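Hypothetical protein, IPT/TIG domain protein (Bacteroides ovatus, PDB 4HW6) is of unknown function, but as a putative carbohydrate-binding protein that pairs an IPT/TIG domain with a six-bladed beta-propeller it may help in nutrient binding. Local coordinates at residues Val279-Gly284 / Asp353-Tyr358; Thr378-Gly383 / Gly393-Gln398. All coordinates share one frame; numbering follows the deposited sequence.

Interaction 1: Val279-Gly284 / Asp353-Tyr358; sequences VWHPTG and DEYDFY
Val-279 meets Phe-357 between two neighbouring blades of the beta-propeller: the valine lies near the end of strand 276-280 of one blade, and the phenylalanine belongs to strand 355-361 of the next. CB of Val-279 lies 4.0 Å from CE1 of Phe-357, at the edge of that ring, while Tyr-288 and Phe-342 also pack against the phenylalanine. The chain then leaves the strand, and His-281 begins a type I turn that closes at Gly-284. With its CG anti to the backbone N (chi1 -169°), His-281 reaches across to the next blade and gives a hydrogen bond from NE2 to OD1 of Asp-353, 2.8 Å long. OD1 lies near the imidazole plane, yet the carboxylate stands steeply to the ring, at 77°. At its other nitrogen, ND1 accepts from Thr-283 N at 3.2 Å and pairs with Thr-283 OG1 at 2.9 Å, so both ring nitrogens are engaged. An alanine here would probably leave Asp-353 OD1 without its cross-blade donor and Thr-283 N without its acceptor, and open a gap beside Tyr-355. Pro-282 follows, setting CG over the centre of the Tyr-355 ring in a CH-pi contact, 3.8 Å from the centroid. The backbone N of Tyr-355 closes an Asx turn by donating to the same OD1 of Asp-353 at 3.0 Å, from the opposite carboxylate face to His-281 NE2.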
# COMPACT_ATOMS: atom_id res chain seq x y z
N VAL A 279 2.34 -15.46 2.07
CA VAL A 279 2.67 -14.51 1.01
C VAL A 279 4.01 -14.90 0.37
O VAL A 279 5.05 -14.93 1.05
CB VAL A 279 2.78 -13.04 1.52
CG1 VAL A 279 2.90 -12.11 0.33
CG2 VAL A 279 1.62 -12.63 2.43
N TRP A 280 3.99 -15.19 -0.93
CA TRP A 280 5.20 -15.50 -1.68
C TRP A 280 6.07 -14.26 -1.86
O TRP A 280 5.59 -13.17 -2.20
CB TRP A 280 4.88 -16.14 -3.04
CG TRP A 280 4.45 -17.55 -2.92
CD1 TRP A 280 3.18 -18.03 -2.95
CD2 TRP A 280 5.29 -18.65 -2.59
NE1 TRP A 280 3.17 -19.39 -2.74
CE2 TRP A 280 4.46 -19.79 -2.48
CE3 TRP A 280 6.67 -18.79 -2.38
CZ2 TRP A 280 4.97 -21.05 -2.18
CZ3 TRP A 280 7.16 -20.03 -2.05
CH2 TRP A 280 6.31 -21.15 -1.97
N HIS A 281 7.38 -14.41 -1.64
CA HIS A 281 8.32 -13.40 -2.07
C HIS A 281 8.19 -13.26 -3.58
O HIS A 281 7.93 -14.24 -4.26
CB HIS A 281 9.75 -13.79 -1.72
CG HIS A 281 10.74 -12.68 -1.90
ND1 HIS A 281 11.48 -12.51 -3.05
CD2 HIS A 281 11.13 -11.70 -1.05
CE1 HIS A 281 12.28 -11.46 -2.90
NE2 HIS A 281 12.08 -10.95 -1.70
N PRO A 282 8.39 -12.03 -4.11
CA PRO A 282 8.19 -11.88 -5.55
C PRO A 282 9.07 -12.78 -6.41
O PRO A 282 8.68 -13.16 -7.51
CB PRO A 282 8.51 -10.40 -5.78
CG PRO A 282 8.07 -9.75 -4.51
CD PRO A 282 8.45 -10.73 -3.42
N THR A 283 10.25 -13.15 -5.92
CA THR A 283 11.12 -14.10 -6.65
C THR A 283 10.56 -15.52 -6.73
O THR A 283 10.96 -16.31 -7.59
CB THR A 283 12.50 -14.22 -6.00
OG1 THR A 283 12.36 -14.71 -4.66
CG2 THR A 283 13.23 -12.88 -5.98
N GLY A 284 9.69 -15.88 -5.79
CA GLY A 284 9.21 -17.26 -5.63
C GLY A 284 10.17 -18.18 -4.90
O GLY A 284 9.91 -19.38 -4.80
N ASP A 353 17.99 -9.65 -1.65
CA ASP A 353 16.59 -9.32 -1.37
C ASP A 353 16.36 -7.82 -1.52
O ASP A 353 16.87 -7.03 -0.74
CB ASP A 353 16.19 -9.78 0.03
CG ASP A 353 14.68 -9.81 0.22
OD1 ASP A 353 13.92 -9.20 -0.57
OD2 ASP A 353 14.23 -10.48 1.17
N GLU A 354 15.58 -7.43 -2.52
CA GLU A 354 15.34 -6.03 -2.80
C GLU A 354 14.07 -5.50 -2.16
O GLU A 354 13.71 -4.36 -2.42
CB GLU A 354 15.31 -5.81 -4.32
CG GLU A 354 16.69 -5.92 -4.95
CD GLU A 354 16.70 -5.63 -6.45
OE1 GLU A 354 15.76 -6.09 -7.15
OE2 GLU A 354 17.64 -4.95 -6.92
N TYR A 355 13.43 -6.29 -1.29
CA TYR A 355 12.09 -5.98 -0.75
C TYR A 355 12.04 -5.89 0.76
O TYR A 355 12.69 -6.67 1.45
CB TYR A 355 11.06 -7.04 -1.17
CG TYR A 355 10.83 -7.06 -2.66
CD1 TYR A 355 11.65 -7.78 -3.48
CD2 TYR A 355 9.80 -6.31 -3.23
CE1 TYR A 355 11.48 -7.78 -4.85
CE2 TYR A 355 9.62 -6.28 -4.60
CZ TYR A 355 10.45 -7.04 -5.40
OH TYR A 355 10.32 -7.04 -6.77
N ASP A 356 11.26 -4.93 1.26
CA ASP A 356 10.80 -4.95 2.63
C ASP A 356 9.40 -5.59 2.66
O ASP A 356 8.69 -5.61 1.66
CB ASP A 356 10.71 -3.53 3.19
CG ASP A 356 12.03 -3.01 3.72
OD1 ASP A 356 12.86 -3.80 4.23
OD2 ASP A 356 12.24 -1.77 3.68
N PHE A 357 9.02 -6.12 3.82
CA PHE A 357 7.72 -6.75 4.02
C PHE A 357 6.91 -5.87 4.99
O PHE A 357 7.20 -5.82 6.20
CB PHE A 357 7.90 -8.16 4.58
CG PHE A 357 6.63 -8.98 4.62
CD1 PHE A 357 6.00 -9.37 3.43
CD2 PHE A 357 6.09 -9.40 5.83
CE1 PHE A 357 4.85 -10.16 3.46
CE2 PHE A 357 4.95 -10.18 5.86
CZ PHE A 357 4.34 -10.56 4.67
N TYR A 358 5.90 -5.17 4.46
CA TYR A 358 5.01 -4.32 5.27
C TYR A 358 3.80 -5.10 5.66
O TYR A 358 3.16 -5.73 4.82
CB TYR A 358 4.57 -3.08 4.48
CG TYR A 358 5.66 -2.06 4.29
CD1 TYR A 358 6.70 -2.26 3.37
CD2 TYR A 358 5.63 -0.87 4.99
CE1 TYR A 358 7.69 -1.31 3.20
CE2 TYR A 358 6.63 0.07 4.87
CZ TYR A 358 7.64 -0.14 3.97
OH TYR A 358 8.57 0.83 3.87

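Interaction 2: Thr378-Gly383 / Gly393-Gln398; sequences TYAGRG and GELRSQ
Arg-396 curls back to cross Thr-378 at about a right angle, its chain bent at both chi2 (-70°) and chi3 (-55°). One face of the guanidinium rests on CB of Thr-378, and NH1 gives a weak hydrogen bond to Thr-378 O at 3.1 Å. The threonine hydroxyl looks to other partners, Asp-326 and the indole of Trp-324. In the plane of the guanidinium, NE donates to water 2 at 2.7 Å; that water also lies 2.7 Å from Gly-381 O and 2.8 Å from Arg-396 O, bridging the side chain to both backbones. Beside it, Gly-381 N donates to Leu-395 O at 2.8 Å in a nearly straight bond (170°), the firm backbone link between the segments. Leu-395 then points CD1 over one face of the Tyr-379 ring, 3.8 Å from the centroid, while its CB sits against Ala-380 CB. Tyr-109 and Ile-429 also pack here. Further along, Gly-383 passes so close to Gln-398 that a CB there would clash with the backbone C of Gln-398. Tyr-379 and Ala-380 both pair with Val-367, a classic beta bulge near the end of strand 375-380. Together these contacts fasten the turn out of one propeller blade to the loop that follows edge strand 393-394 of the next, the blade in which the first propeller strand, 109-115, and the last strand, 425-431, meet to close the ring.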
# COMPACT_ATOMS: atom_id res chain seq x y z
N THR A 378 8.32 -0.23 13.49
CA THR A 378 6.96 0.27 13.32
C THR A 378 6.94 1.44 12.32
O THR A 378 7.68 2.39 12.47
CB THR A 378 6.35 0.62 14.68
OG1 THR A 378 6.28 -0.60 15.46
CG2 THR A 378 4.92 1.22 14.51
N TYR A 379 6.15 1.31 11.27
CA TYR A 379 6.07 2.34 10.24
C TYR A 379 5.02 3.41 10.54
O TYR A 379 5.30 4.61 10.33
CB TYR A 379 5.76 1.66 8.91
CG TYR A 379 5.66 2.53 7.68
CD1 TYR A 379 6.74 3.32 7.22
CD2 TYR A 379 4.50 2.53 6.92
CE1 TYR A 379 6.64 4.07 6.05
CE2 TYR A 379 4.40 3.27 5.76
CZ TYR A 379 5.44 4.05 5.33
OH TYR A 379 5.29 4.77 4.17
N ALA A 380 3.85 3.01 11.03
CA ALA A 380 2.75 3.94 11.29
C ALA A 380 1.84 3.47 12.42
O ALA A 380 1.61 2.26 12.57
CB ALA A 380 1.95 4.17 9.99
N GLY A 381 1.30 4.43 13.17
CA GLY A 381 0.32 4.16 14.22
C GLY A 381 0.85 4.46 15.60
O GLY A 381 2.03 4.79 15.75
N ARG A 382 -0.05 4.37 16.58
CA ARG A 382 0.24 4.61 18.00
C ARG A 382 0.75 6.05 18.26
O ARG A 382 1.59 6.29 19.13
CB ARG A 382 1.21 3.55 18.54
CG ARG A 382 0.67 2.14 18.40
CD ARG A 382 1.68 1.13 18.89
NE ARG A 382 1.79 1.07 20.34
CZ ARG A 382 1.08 0.24 21.11
NH1 ARG A 382 0.14 -0.53 20.59
NH2 ARG A 382 1.28 0.24 22.43
N GLY A 383 0.21 6.98 17.49
CA GLY A 383 0.51 8.40 17.67
C GLY A 383 -0.20 9.00 18.88
O GLY A 383 -1.02 8.36 19.53
N GLY A 393 -2.55 11.97 9.97
CA GLY A 393 -1.41 12.86 10.16
C GLY A 393 -0.10 12.11 10.09
O GLY A 393 -0.02 11.03 9.47
N GLU A 394 0.92 12.63 10.78
CA GLU A 394 2.28 12.10 10.71
C GLU A 394 2.32 10.68 11.23
O GLU A 394 1.66 10.35 12.21
CB GLU A 394 3.25 12.94 11.56
CG GLU A 394 3.35 14.42 11.23
CD GLU A 394 4.07 14.70 9.93
OE1 GLU A 394 5.09 14.02 9.67
OE2 GLU A 394 3.64 15.62 9.19
N LEU A 395 3.13 9.84 10.58
CA LEU A 395 3.02 8.38 10.76
C LEU A 395 3.11 7.89 12.19
O LEU A 395 2.34 7.01 12.58
CB LEU A 395 4.11 7.66 9.94
CG LEU A 395 4.06 7.86 8.43
CD1 LEU A 395 5.01 6.88 7.73
CD2 LEU A 395 2.66 7.71 7.88
N ARG A 396 4.07 8.43 12.95
CA ARG A 396 4.34 7.94 14.29
C ARG A 396 3.97 8.93 15.39
O ARG A 396 3.65 8.53 16.50
CB ARG A 396 5.82 7.54 14.42
CG ARG A 396 6.28 6.34 13.56
CD ARG A 396 5.72 5.03 14.02
NE ARG A 396 6.02 4.79 15.43
CZ ARG A 396 7.15 4.26 15.90
NH1 ARG A 396 8.16 3.90 15.10
NH2 ARG A 396 7.26 4.10 17.22
N SER A 397 4.00 10.22 15.10
CA SER A 397 3.72 11.22 16.15
C SER A 397 2.22 11.45 16.34
O SER A 397 1.79 11.83 17.43
CB SER A 397 4.44 12.54 15.87
OG SER A 397 4.01 13.10 14.64
N GLN A 398 1.44 11.20 15.31
CA GLN A 398 0.01 11.59 15.30
C GLN A 398 -0.98 10.47 14.96
O GLN A 398 -2.03 10.34 15.62
CB GLN A 398 -0.21 12.74 14.32
CG GLN A 398 0.55 14.01 14.68
CD GLN A 398 0.32 15.15 13.69
OE1 GLN A 398 0.16 14.93 12.48
NE2 GLN A 398 0.29 16.38 14.20
O HOH W 1 10.37 1.42 14.89
O HOH W 2 4.17 5.80 17.09

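How the interactions relate
Interaction 1 comes first along the chain, its later segment ending at residue 358, 20 residues before interaction 2 begins, and their centres lie 24 Å apart. Both contacts involve the sheet that spans residues 327-380: interaction 1 through strand 355-361, interaction 2 through strand 375-380, with strand 366-370 between them. That blade is therefore joined to the preceding one (276-315) by interaction 1 and to the ring-closing one (109-115 with 393-431) by interaction 2. The two contacts touch where Tyr-358 and Tyr-379 meet edge to face, CE2 of Tyr-358 lying 3.8 Å from CD2 of Tyr-379. Three consecutive blades of the propeller are thus linked in order around the ring.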